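Local structure of chitooligosaccharide oxidase (Gibberella zeae, 6Y0R) at residues Gly161-Gly166 / Val220-Gln225; Tyr116-Ala121 / Ala126-Gly131; Ser203-Gly208 / Ala214-Val219. The protein uses a covalently bound FAD to oxidise the C1 hydroxyl of chitooligosaccharides to lactones, reducing molecular oxygen to hydrogen peroxide. All blocks are in the same frame, centred on the assembly; numbering follows the deposited sequence.

How the interactions relate
Following the chain from the N terminus, interaction 2 comes first and closes within a few residues, as the beta hairpin of strands 118-120 and 125-128. Interaction 1 opens later, at helix 159-165, and closes on strand 218-228. Interaction 3 is nested inside that loop: it folds helix 203-212 back on residues 214-219, which run straight into the strand used by interaction 1. The hairpin and the strand are neighbours in one antiparallel sheet, joined through Leu222 O with Ile128 N and Phe224 O with Ala126 N. Interactions 1 and 3 both touch FAD, interaction 1 at several points along its length, interaction 3 chiefly at its adenine.

Interaction 1: Gly161-Gly166 / Val220-Gln225; sequences GHALHG and VELEFQ. With FAD (flavin-adenine dinucleotide), chain B.
Ala163 and Leu164 of helix 159-165 meet Leu222 and Phe224 of strand 218-228 in a buried helix-on-sheet packing within the FAD-binding PCMH-type domain. The axes of the two short segments approach to 10.9 Å at 60°, and no hydrogen bond crosses between them, so the contact rests on a few apolar groups. Ala163 points its CB at the strand and receives two neighbours there: Leu222 CD1 at 4.3 Å from Ala163 CB, and Phe224 CZ at 4.4 Å. The phenyl ring meets this methyl with its edge, near the ring plane, so its faces are not used against the helix. Leu222 divides its branches between two partners. Its chi1 of -66°, with CG anti to the carbonyl carbon, carries CG toward the helix, and chi2 near trans then splits the methyls, CD1 going to Ala163 and CD2 to Leu164 CD2 at 4.4 Å.

The first bond of Leu164 is not aimed at the strand, but the end of the side chain comes nearer to it. CD2 serves the strand; the other methyl, CD1, lies 3.7 Å from FAD C4A and equally near C5A, against the adenine. A single leucine thus joins the sheet to the nucleotide.

The rest of the helix turn handles polar parts of FAD, a cofactor whose attachment is probably through His94 and Cys154. His165 NE2 is modelled donating to the ribose oxygen FAD O4B, a long bond at 3.3 Å, and Asn446, a partner of FAD itself, packs on this histidine. At the pyrophosphate, Gly161 N donates to FAD O1P at 2.9 Å with an N-H...O angle of 144°, and Gly161 CA, carrying no side chain, lies 3.2 Å from FAD O5'.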
loop_
_atom_site.group_PDB
_atom_site.type_symbol
_atom_site.label_atom_id
_atom_site.label_comp_id
_atom_site.label_asym_id
_atom_site.label_seq_id
_atom_site.Cartn_x
_atom_site.Cartn_y
_atom_site.Cartn_z
ATOM N N GLY A 161 -5.705 -4.636 2.911
ATOM C CA GLY A 161 -4.560 -4.792 2.020
ATOM C C GLY A 161 -3.460 -3.827 2.411
ATOM O O GLY A 161 -2.283 -4.162 2.336
ATOM N N HIS A 162 -3.830 -2.612 2.803
ATOM C CA HIS A 162 -2.862 -1.529 3.065
ATOM C C HIS A 162 -1.947 -1.912 4.212
ATOM O O HIS A 162 -0.731 -1.882 4.062
ATOM C CB HIS A 162 -3.677 -0.266 3.431
ATOM C CG HIS A 162 -2.913 1.006 3.356
ATOM N ND1 HIS A 162 -2.700 1.836 4.450
ATOM C CD2 HIS A 162 -2.391 1.622 2.285
ATOM C CE1 HIS A 162 -2.067 2.924 3.998
ATOM N NE2 HIS A 162 -1.875 2.819 2.693
ATOM N N ALA A 163 -2.541 -2.247 5.366
ATOM C CA ALA A 163 -1.775 -2.519 6.604
ATOM C C ALA A 163 -1.052 -3.863 6.521
ATOM O O ALA A 163 0.005 -3.967 7.138
ATOM C CB ALA A 163 -2.670 -2.521 7.818
ATOM N N LEU A 164 -1.577 -4.839 5.804
ATOM C CA LEU A 164 -0.929 -6.180 5.746
ATOM C C LEU A 164 0.344 -6.142 4.906
ATOM O O LEU A 164 1.115 -7.133 4.942
ATOM C CB LEU A 164 -1.955 -7.193 5.250
ATOM C CG LEU A 164 -3.116 -7.472 6.215
ATOM C CD1 LEU A 164 -4.151 -8.352 5.547
ATOM C CD2 LEU A 164 -2.655 -8.023 7.548
ATOM N N HIS A 165 0.571 -5.077 4.134
ATOM C CA HIS A 165 1.805 -4.954 3.309
ATOM C C HIS A 165 2.621 -3.724 3.672
ATOM O O HIS A 165 3.717 -3.577 3.074
ATOM C CB HIS A 165 1.430 -4.918 1.822
ATOM C CG HIS A 165 0.582 -6.091 1.469
ATOM N ND1 HIS A 165 1.081 -7.320 1.137
ATOM C CD2 HIS A 165 -0.761 -6.209 1.467
ATOM C CE1 HIS A 165 0.075 -8.160 0.880
ATOM N NE2 HIS A 165 -1.086 -7.489 1.185
ATOM N N GLY A 166 2.133 -2.835 4.537
ATOM C CA GLY A 166 2.951 -1.685 4.930
ATOM C C GLY A 166 2.053 -0.534 5.322
ATOM O O GLY A 166 1.470 -0.570 6.443
ATOM N N VAL A 220 -9.472 -10.787 10.111
ATOM C CA VAL A 220 -10.885 -10.311 10.292
ATOM C C VAL A 220 -10.933 -9.176 11.320
ATOM O O VAL A 220 -11.996 -8.547 11.391
ATOM C CB VAL A 220 -11.831 -11.451 10.723
ATOM C CG1 VAL A 220 -12.034 -12.432 9.602
ATOM C CG2 VAL A 220 -11.314 -12.152 11.963
ATOM N N GLU A 221 -9.861 -8.924 12.041
ATOM C CA GLU A 221 -9.704 -7.773 12.970
ATOM C C GLU A 221 -8.230 -7.409 13.094
ATOM O O GLU A 221 -7.346 -8.286 13.238
ATOM C CB GLU A 221 -10.284 -8.090 14.352
ATOM C CG GLU A 221 -10.483 -6.847 15.212
ATOM C CD GLU A 221 -10.956 -7.141 16.633
ATOM O OE1 GLU A 221 -12.176 -7.093 16.851
ATOM O OE2 GLU A 221 -10.091 -7.411 17.520
ATOM N N LEU A 222 -7.970 -6.118 13.131
ATOM C CA LEU A 222 -6.650 -5.553 13.385
ATOM C C LEU A 222 -6.777 -4.647 14.591
ATOM O O LEU A 222 -7.749 -3.875 14.629
ATOM C CB LEU A 222 -6.191 -4.734 12.174
ATOM C CG LEU A 222 -5.953 -5.585 10.931
ATOM C CD1 LEU A 222 -5.865 -4.730 9.688
ATOM C CD2 LEU A 222 -4.679 -6.384 11.138
ATOM N N GLU A 223 -5.825 -4.738 15.501
ATOM C CA GLU A 223 -5.792 -3.845 16.677
ATOM C C GLU A 223 -4.566 -2.961 16.551
ATOM O O GLU A 223 -3.482 -3.452 16.263
ATOM C CB GLU A 223 -5.776 -4.646 17.978
ATOM C CG GLU A 223 -5.863 -3.741 19.202
ATOM C CD GLU A 223 -6.203 -4.438 20.508
ATOM O OE1 GLU A 223 -5.914 -5.674 20.626
ATOM O OE2 GLU A 223 -6.766 -3.738 21.393
ATOM N N PHE A 224 -4.708 -1.686 16.881
ATOM C CA PHE A 224 -3.629 -0.681 16.789
ATOM C C PHE A 224 -3.563 0.171 18.056
ATOM O O PHE A 224 -4.602 0.419 18.685
ATOM C CB PHE A 224 -3.896 0.303 15.642
ATOM C CG PHE A 224 -4.010 -0.311 14.267
ATOM C CD1 PHE A 224 -5.202 -0.869 13.843
ATOM C CD2 PHE A 224 -2.887 -0.363 13.443
ATOM C CE1 PHE A 224 -5.294 -1.452 12.586
ATOM C CE2 PHE A 224 -2.973 -0.951 12.189
ATOM C CZ PHE A 224 -4.185 -1.467 11.760
ATOM N N GLN A 225 -2.388 0.695 18.326
ATOM C CA GLN A 225 -2.200 1.812 19.277
ATOM C C GLN A 225 -2.286 3.098 18.456
ATOM O O GLN A 225 -1.326 3.411 17.707
ATOM C CB GLN A 225 -0.871 1.717 20.020
ATOM C CG GLN A 225 -0.671 2.872 21.002
ATOM C CD GLN A 225 -1.805 3.006 21.999
ATOM O OE1 GLN A 225 -2.176 2.036 22.650
ATOM N NE2 GLN A 225 -2.404 4.194 22.096
HETATM P PA FAD B . -7.306 -5.594 -1.918
HETATM O O1A FAD B . -7.195 -5.688 -3.385
HETATM O O2A FAD B . -8.593 -5.877 -1.252
HETATM O O5B FAD B . -6.204 -6.505 -1.217
HETATM C C5B FAD B . -4.806 -6.303 -1.423
HETATM C C4B FAD B . -4.053 -7.566 -1.047
HETATM O O4B FAD B . -4.230 -7.829 0.368
HETATM C C3B FAD B . -4.489 -8.879 -1.729
HETATM O O3B FAD B . -3.401 -9.811 -1.782
HETATM C C2B FAD B . -5.556 -9.399 -0.776
HETATM O O2B FAD B . -5.842 -10.794 -0.906
HETATM C C1B FAD B . -4.945 -9.045 0.552
HETATM N N9A FAD B . -5.902 -8.855 1.632
HETATM C C8A FAD B . -6.816 -7.839 1.731
HETATM N N7A FAD B . -7.558 -7.931 2.827
HETATM C C5A FAD B . -7.098 -9.078 3.464
HETATM C C6A FAD B . -7.482 -9.715 4.659
HETATM N N6A FAD B . -8.432 -9.211 5.450
HETATM N N1A FAD B . -6.851 -10.870 5.011
HETATM C C2A FAD B . -5.913 -11.343 4.165
HETATM N N3A FAD B . -5.452 -10.815 3.027
HETATM C C4A FAD B . -6.093 -9.671 2.720
HETATM N N1 FAD B . -0.489 2.661 -0.730
HETATM C C2 FAD B . 0.244 3.329 0.173
HETATM O O2 FAD B . 1.097 2.712 0.910
HETATM N N3 FAD B . 0.054 4.672 0.334
HETATM C C4 FAD B . -0.862 5.410 -0.398
HETATM O O4 FAD B . -0.997 6.628 -0.194
HETATM C C4X FAD B . -1.656 4.727 -1.350
HETATM N N5 FAD B . -2.589 5.396 -2.031
HETATM C C5X FAD B . -3.431 4.673 -2.847
HETATM C C6 FAD B . -4.482 5.345 -3.527
HETATM C C7 FAD B . -5.336 4.657 -4.372
HETATM C C7M FAD B . -6.437 5.385 -5.118
HETATM C C8 FAD B . -5.196 3.216 -4.518
HETATM C C8M FAD B . -6.161 2.370 -5.326
HETATM C C9 FAD B . -4.120 2.576 -3.868
HETATM C C9A FAD B . -3.235 3.282 -3.042
HETATM N N10 FAD B . -2.196 2.619 -2.367
HETATM C C10 FAD B . -1.386 3.315 -1.462
HETATM C "C1'" FAD B . -1.938 1.189 -2.559
HETATM C "C2'" FAD B . -2.664 0.347 -1.507
HETATM O "O2'" FAD B . -1.986 0.412 -0.251
HETATM C "C3'" FAD B . -2.706 -1.075 -2.004
HETATM O "O3'" FAD B . -3.437 -1.040 -3.252
HETATM C "C4'" FAD B . -3.381 -1.977 -0.969
HETATM O "O4'" FAD B . -2.917 -3.335 -1.069
HETATM C "C5'" FAD B . -4.870 -1.922 -1.161
HETATM O "O5'" FAD B . -5.554 -2.597 -0.088
HETATM P P FAD B . -7.051 -3.046 -0.350
HETATM O O1P FAD B . -7.564 -3.701 0.878
HETATM O O2P FAD B . -7.865 -1.951 -0.936
HETATM O O3P FAD B . -6.840 -4.091 -1.571
#

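Interaction 2: Tyr116-Ala121 / Ala126-Gly131; sequences YSVKLA and AKIQPG
Gln129 turns CG anti to its carbonyl carbon (chi1 -66°) and runs extended beyond it, which carries OE1 across to Ser117. There OE1 accepts from Ser117 N at 3.1 Å with an N-H...O angle of 164°, the donor lying tilted from the amide plane. The backbone closes a second bond, Gln129 N to Ser117 O at 2.9 Å, so both polar main-chain atoms of Ser117 are held by one residue. Ser117 OG stands anti to its backbone N (chi1 171°), where a water lies 2.8 Å from it and donates to Lys127 O at 2.9 Å.

Farther along, Lys119 and Lys127 form the hydrogen-bonded antiparallel pair of a beta hairpin, N to O in both directions, while the ends of both side chains lead away from the contact, that of Lys119 fully extended. The non-hydrogen-bonded pairs beside them, Val118 with Ile128 and Leu120 with Ala126, share the other face. The Val118 and Ile128 side chains lie side by side, pointing the same way, with CG2 to CG2 at 3.9 Å, and Leu120 CD1 reaches Ala126 CB at 4.3 Å.

Helix 134-145 packs on this apolar face, with Leu141 touching Val118 and Ala126, and Gln144 hydrogen-bonds Val118 O and Leu120 N. Strand 125-128 also pairs with strand 218-228, through Ala126 with Phe224 and Ile128 with Leu222, placing the hairpin at the margin of that antiparallel sheet.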
loop_
_atom_site.group_PDB
_atom_site.type_symbol
_atom_site.label_atom_id
_atom_site.label_comp_id
_atom_site.label_asym_id
_atom_site.label_seq_id
_atom_site.Cartn_x
_atom_site.Cartn_y
_atom_site.Cartn_z
ATOM N N TYR A 116 -16.889 -3.171 8.329
ATOM C CA TYR A 116 -16.111 -1.910 8.283
ATOM C C TYR A 116 -16.147 -1.242 9.659
ATOM O O TYR A 116 -15.893 -0.040 9.747
ATOM C CB TYR A 116 -16.587 -1.026 7.128
ATOM C CG TYR A 116 -18.058 -0.699 7.093
ATOM C CD1 TYR A 116 -18.584 0.277 7.923
ATOM C CD2 TYR A 116 -18.892 -1.314 6.184
ATOM C CE1 TYR A 116 -19.937 0.581 7.893
ATOM C CE2 TYR A 116 -20.248 -1.024 6.139
ATOM C CZ TYR A 116 -20.762 -0.074 6.994
ATOM O OH TYR A 116 -22.093 0.222 6.902
ATOM N N SER A 117 -16.343 -2.025 10.725
ATOM C CA SER A 117 -16.414 -1.515 12.115
ATOM C C SER A 117 -15.086 -0.878 12.512
ATOM O O SER A 117 -14.020 -1.494 12.281
ATOM C CB SER A 117 -16.775 -2.641 13.068
ATOM O OG SER A 117 -16.629 -2.199 14.393
ATOM N N VAL A 118 -15.126 0.315 13.095
ATOM C CA VAL A 118 -13.970 0.952 13.758
ATOM C C VAL A 118 -14.372 1.217 15.198
ATOM O O VAL A 118 -15.349 2.011 15.393
ATOM C CB VAL A 118 -13.610 2.272 13.059
ATOM C CG1 VAL A 118 -12.445 2.942 13.768
ATOM C CG2 VAL A 118 -13.365 2.090 11.579
ATOM N N LYS A 119 -13.647 0.665 16.159
ATOM C CA LYS A 119 -13.961 0.829 17.607
ATOM C C LYS A 119 -12.752 1.365 18.349
ATOM O O LYS A 119 -11.782 0.617 18.580
ATOM C CB LYS A 119 -14.439 -0.508 18.183
ATOM C CG LYS A 119 -15.728 -1.043 17.582
ATOM C CD LYS A 119 -16.156 -2.363 18.207
ATOM C CE LYS A 119 -17.371 -2.971 17.534
ATOM N NZ LYS A 119 -17.582 -4.372 17.994
ATOM N N LEU A 120 -12.830 2.482 18.842
ATOM C CA LEU A 120 -11.752 3.095 19.633
ATOM C C LEU A 120 -12.097 2.944 21.105
ATOM O O LEU A 120 -13.210 3.375 21.493
ATOM C CB LEU A 120 -11.674 4.575 19.268
ATOM C CG LEU A 120 -10.689 5.483 19.983
ATOM C CD1 LEU A 120 -9.263 5.063 19.728
ATOM C CD2 LEU A 120 -10.873 6.986 19.798
ATOM N N ALA A 121 -11.105 2.581 21.809
ATOM C CA ALA A 121 -11.220 2.338 23.271
ATOM C C ALA A 121 -10.635 3.526 24.034
ATOM O O ALA A 121 -9.874 4.336 23.451
ATOM C CB ALA A 121 -10.538 1.036 23.618
ATOM N N ALA A 126 -7.435 0.684 19.225
ATOM C CA ALA A 126 -8.584 0.606 18.317
ATOM C C ALA A 126 -8.645 -0.787 17.703
ATOM O O ALA A 126 -7.603 -1.295 17.322
ATOM C CB ALA A 126 -8.483 1.644 17.230
ATOM N N LYS A 127 -9.839 -1.334 17.580
ATOM C CA LYS A 127 -10.074 -2.609 16.888
ATOM C C LYS A 127 -10.827 -2.265 15.619
ATOM O O LYS A 127 -11.925 -1.647 15.694
ATOM C CB LYS A 127 -10.888 -3.554 17.765
ATOM C CG LYS A 127 -10.106 -3.999 18.985
ATOM C CD LYS A 127 -10.854 -4.951 19.884
ATOM C CE LYS A 127 -9.928 -5.526 20.929
ATOM N NZ LYS A 127 -10.661 -5.819 22.181
ATOM N N ILE A 128 -10.258 -2.631 14.474
ATOM C CA ILE A 128 -10.800 -2.238 13.159
ATOM C C ILE A 128 -10.927 -3.470 12.276
ATOM O O ILE A 128 -9.965 -4.253 12.198
ATOM C CB ILE A 128 -9.923 -1.165 12.518
ATOM C CG1 ILE A 128 -9.601 -0.058 13.529
ATOM C CG2 ILE A 128 -10.591 -0.671 11.255
ATOM C CD1 ILE A 128 -8.678 1.029 12.988
ATOM N N GLN A 129 -12.070 -3.605 11.650
ATOM C CA GLN A 129 -12.294 -4.638 10.623
ATOM C C GLN A 129 -11.543 -4.231 9.370
ATOM O O GLN A 129 -11.506 -3.059 9.015
ATOM C CB GLN A 129 -13.783 -4.874 10.406
ATOM C CG GLN A 129 -14.428 -5.471 11.671
ATOM C CD GLN A 129 -15.891 -5.807 11.479
ATOM O OE1 GLN A 129 -16.660 -5.085 10.837
ATOM N NE2 GLN A 129 -16.270 -7.003 11.925
ATOM N N PRO A 130 -10.890 -5.173 8.674
ATOM C CA PRO A 130 -10.060 -4.802 7.517
ATOM C C PRO A 130 -10.837 -4.267 6.310
ATOM O O PRO A 130 -10.244 -3.598 5.481
ATOM C CB PRO A 130 -9.375 -6.121 7.121
ATOM C CG PRO A 130 -10.318 -7.183 7.662
ATOM C CD PRO A 130 -10.875 -6.612 8.961
ATOM N N GLY A 131 -12.129 -4.565 6.214
ATOM C CA GLY A 131 -13.008 -4.016 5.179
ATOM C C GLY A 131 -13.306 -2.519 5.366
ATOM O O GLY A 131 -13.847 -1.952 4.457
HETATM O O HOH W 1 -14.208 -3.344 15.205
#

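Interaction 3: Ser203-Gly208 / Ala214-Val219; sequences SDLFWG and ANFGVV. With FAD (flavin-adenine dinucleotide), chain B.
The adenine end of the FAD pocket, in the PCMH-type domain, is lined in part by a turn that folds back on helix 203-212, and Phe216 of that turn fits against Leu205 and Gly208 of the helix. Leu205 CD1 reaches Phe216 CB at 3.5 Å; the two side chains slide past each other in opposite directions, and the methyl meets the aromatic ring obliquely. Phe216 has CG anti to its carbonyl carbon (chi1 -51°), which aims the ring into the helix surface at Gly208. Lacking a side chain, Gly208 lets the ring come in close, and its carbonyl O lies 3.6 Å from Phe216 CE2, at the ring edge and near its plane. One face of the ring is covered from its own turn by Asn215 CB, 3.6 Å above the plane and over the ring centre. No hydrogen bond links the two segments, so steric fit carries the contact.

Beyond Phe216, Gly217 has positive phi and leads the chain into strand 218-228, where the backbone reads the adenine. Val219 N donates to FAD N1A at 3.0 Å (160° at the hydrogen), and FAD N6A donates to Val219 O at 2.9 Å (167°). Both bonds are nearly straight, and together they match the acceptor-donor edge of adenine. Gly217 O and Ala214 CA lie off the neighbouring C2A-N3A edge of the base, each at 3.5 Å, from FAD C2A and FAD N3A respectively.

Around this core, helix 466-476 covers Phe216 with Leu469 and Val472, and its Lys475 forms a salt bridge with Asp204. Strand 194-197 meets Leu205 of helix 203-212 through Val195 and Cys197, while the turn itself runs into the antiparallel sheet through strand 218-228, where Val218 pairs with Val188 of strand 182-188.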
loop_
_atom_site.group_PDB
_atom_site.type_symbol
_atom_site.label_atom_id
_atom_site.label_comp_id
_atom_site.label_asym_id
_atom_site.label_seq_id
_atom_site.Cartn_x
_atom_site.Cartn_y
_atom_site.Cartn_z
ATOM N N SER A 203 3.467 -15.256 17.829
ATOM C CA SER A 203 4.251 -14.074 17.407
ATOM C C SER A 203 4.804 -14.300 15.990
ATOM O O SER A 203 5.130 -13.292 15.332
ATOM C CB SER A 203 5.318 -13.728 18.382
ATOM O OG SER A 203 6.316 -14.728 18.401
ATOM N N ASP A 204 4.946 -15.567 15.553
ATOM C CA ASP A 204 5.416 -15.880 14.171
ATOM C C ASP A 204 4.341 -15.476 13.144
ATOM O O ASP A 204 4.677 -14.857 12.110
ATOM C CB ASP A 204 5.844 -17.349 14.057
ATOM C CG ASP A 204 4.799 -18.386 14.445
ATOM O OD1 ASP A 204 3.753 -18.040 15.031
ATOM O OD2 ASP A 204 5.042 -19.581 14.147
ATOM N N LEU A 205 3.088 -15.755 13.417
ATOM C CA LEU A 205 1.953 -15.352 12.568
ATOM C C LEU A 205 1.891 -13.821 12.586
ATOM O O LEU A 205 1.690 -13.216 11.532
ATOM C CB LEU A 205 0.639 -15.917 13.085
ATOM C CG LEU A 205 -0.621 -15.564 12.307
ATOM C CD1 LEU A 205 -0.578 -16.058 10.861
ATOM C CD2 LEU A 205 -1.821 -16.141 12.997
ATOM N N PHE A 206 2.044 -13.208 13.755
ATOM C CA PHE A 206 1.936 -11.734 13.876
ATOM C C PHE A 206 3.060 -11.055 13.085
ATOM O O PHE A 206 2.815 -9.998 12.450
ATOM C CB PHE A 206 1.959 -11.310 15.340
ATOM C CG PHE A 206 1.640 -9.855 15.532
ATOM C CD1 PHE A 206 0.395 -9.371 15.179
ATOM C CD2 PHE A 206 2.585 -8.999 16.058
ATOM C CE1 PHE A 206 0.115 -8.024 15.334
ATOM C CE2 PHE A 206 2.286 -7.646 16.239
ATOM C CZ PHE A 206 1.042 -7.181 15.900
ATOM N N TRP A 207 4.268 -11.612 13.138
ATOM C CA TRP A 207 5.406 -11.181 12.295
ATOM C C TRP A 207 4.976 -11.254 10.812
ATOM O O TRP A 207 5.279 -10.278 10.085
ATOM C CB TRP A 207 6.635 -12.029 12.600
ATOM C CG TRP A 207 7.853 -11.647 11.844
ATOM C CD1 TRP A 207 8.777 -10.712 12.154
ATOM C CD2 TRP A 207 8.297 -12.251 10.619
ATOM N NE1 TRP A 207 9.759 -10.680 11.217
ATOM C CE2 TRP A 207 9.489 -11.611 10.258
ATOM C CE3 TRP A 207 7.790 -13.294 9.834
ATOM C CZ2 TRP A 207 10.189 -11.954 9.099
ATOM C CZ3 TRP A 207 8.501 -13.649 8.702
ATOM C CH2 TRP A 207 9.663 -12.974 8.350
ATOM N N GLY A 208 4.485 -12.413 10.332
ATOM C CA GLY A 208 4.179 -12.560 8.907
ATOM C C GLY A 208 3.097 -11.625 8.455
ATOM O O GLY A 208 3.140 -11.176 7.282
ATOM N N ALA A 214 -1.285 -11.468 3.306
ATOM C CA ALA A 214 -2.250 -12.206 2.461
ATOM C C ALA A 214 -2.014 -13.728 2.541
ATOM O O ALA A 214 -2.867 -14.471 2.050
ATOM C CB ALA A 214 -2.183 -11.748 1.045
ATOM N N ASN A 215 -0.926 -14.145 3.173
ATOM C CA ASN A 215 -0.368 -15.525 2.979
ATOM C C ASN A 215 -0.940 -16.531 3.985
ATOM O O ASN A 215 -0.712 -17.732 3.755
ATOM C CB ASN A 215 1.160 -15.523 3.090
ATOM C CG ASN A 215 1.815 -15.028 1.830
ATOM O OD1 ASN A 215 1.851 -15.757 0.855
ATOM N ND2 ASN A 215 2.263 -13.776 1.813
ATOM N N PHE A 216 -1.633 -16.122 5.058
ATOM C CA PHE A 216 -1.759 -16.994 6.263
ATOM C C PHE A 216 -3.217 -17.196 6.660
ATOM O O PHE A 216 -3.429 -17.744 7.757
ATOM C CB PHE A 216 -0.910 -16.443 7.404
ATOM C CG PHE A 216 0.514 -16.145 7.002
ATOM C CD1 PHE A 216 1.396 -17.164 6.686
ATOM C CD2 PHE A 216 0.972 -14.844 6.902
ATOM C CE1 PHE A 216 2.703 -16.899 6.332
ATOM C CE2 PHE A 216 2.277 -14.586 6.542
ATOM C CZ PHE A 216 3.135 -15.602 6.226
ATOM N N GLY A 217 -4.167 -16.793 5.825
ATOM C CA GLY A 217 -5.596 -16.847 6.177
ATOM C C GLY A 217 -6.258 -15.495 6.015
ATOM O O GLY A 217 -5.653 -14.595 5.446
ATOM N N VAL A 218 -7.495 -15.373 6.484
ATOM C CA VAL A 218 -8.278 -14.110 6.358
ATOM C C VAL A 218 -8.114 -13.335 7.659
ATOM O O VAL A 218 -8.558 -13.782 8.726
ATOM C CB VAL A 218 -9.749 -14.344 6.021
ATOM C CG1 VAL A 218 -10.437 -12.991 5.831
ATOM C CG2 VAL A 218 -9.987 -15.231 4.810
ATOM N N VAL A 219 -7.523 -12.147 7.590
ATOM C CA VAL A 219 -7.466 -11.253 8.766
ATOM C C VAL A 219 -8.881 -10.706 8.916
ATOM O O VAL A 219 -9.469 -10.298 7.909
ATOM C CB VAL A 219 -6.387 -10.166 8.615
ATOM C CG1 VAL A 219 -6.430 -9.184 9.783
ATOM C CG2 VAL A 219 -5.011 -10.822 8.505
HETATM P PA FAD B . -7.306 -5.594 -1.918
HETATM O O1A FAD B . -7.195 -5.688 -3.385
HETATM O O2A FAD B . -8.593 -5.877 -1.252
HETATM O O5B FAD B . -6.204 -6.505 -1.217
HETATM C C5B FAD B . -4.806 -6.303 -1.423
HETATM C C4B FAD B . -4.053 -7.566 -1.047
HETATM O O4B FAD B . -4.230 -7.829 0.368
HETATM C C3B FAD B . -4.489 -8.879 -1.729
HETATM O O3B FAD B . -3.401 -9.811 -1.782
HETATM C C2B FAD B . -5.556 -9.399 -0.776
HETATM O O2B FAD B . -5.842 -10.794 -0.906
HETATM C C1B FAD B . -4.945 -9.045 0.552
HETATM N N9A FAD B . -5.902 -8.855 1.632
HETATM C C8A FAD B . -6.816 -7.839 1.731
HETATM N N7A FAD B . -7.558 -7.931 2.827
HETATM C C5A FAD B . -7.098 -9.078 3.464
HETATM C C6A FAD B . -7.482 -9.715 4.659
HETATM N N6A FAD B . -8.432 -9.211 5.450
HETATM N N1A FAD B . -6.851 -10.870 5.011
HETATM C C2A FAD B . -5.913 -11.343 4.165
HETATM N N3A FAD B . -5.452 -10.815 3.027
HETATM C C4A FAD B . -6.093 -9.671 2.720
HETATM N N1 FAD B . -0.489 2.661 -0.730
HETATM C C2 FAD B . 0.244 3.329 0.173
HETATM O O2 FAD B . 1.097 2.712 0.910
HETATM N N3 FAD B . 0.054 4.672 0.334
HETATM C C4 FAD B . -0.862 5.410 -0.398
HETATM O O4 FAD B . -0.997 6.628 -0.194
HETATM C C4X FAD B . -1.656 4.727 -1.350
HETATM N N5 FAD B . -2.589 5.396 -2.031
HETATM C C5X FAD B . -3.431 4.673 -2.847
HETATM C C6 FAD B . -4.482 5.345 -3.527
HETATM C C7 FAD B . -5.336 4.657 -4.372
HETATM C C7M FAD B . -6.437 5.385 -5.118
HETATM C C8 FAD B . -5.196 3.216 -4.518
HETATM C C8M FAD B . -6.161 2.370 -5.326
HETATM C C9 FAD B . -4.120 2.576 -3.868
HETATM C C9A FAD B . -3.235 3.282 -3.042
HETATM N N10 FAD B . -2.196 2.619 -2.367
HETATM C C10 FAD B . -1.386 3.315 -1.462
HETATM C "C1'" FAD B . -1.938 1.189 -2.559
HETATM C "C2'" FAD B . -2.664 0.347 -1.507
HETATM O "O2'" FAD B . -1.986 0.412 -0.251
HETATM C "C3'" FAD B . -2.706 -1.075 -2.004
HETATM O "O3'" FAD B . -3.437 -1.040 -3.252
HETATM C "C4'" FAD B . -3.381 -1.977 -0.969
HETATM O "O4'" FAD B . -2.917 -3.335 -1.069
HETATM C "C5'" FAD B . -4.870 -1.922 -1.161
HETATM O "O5'" FAD B . -5.554 -2.597 -0.088
HETATM P P FAD B . -7.051 -3.046 -0.350
HETATM O O1P FAD B . -7.564 -3.701 0.878
HETATM O O2P FAD B . -7.865 -1.951 -0.936
HETATM O O3P FAD B . -6.840 -4.091 -1.571
#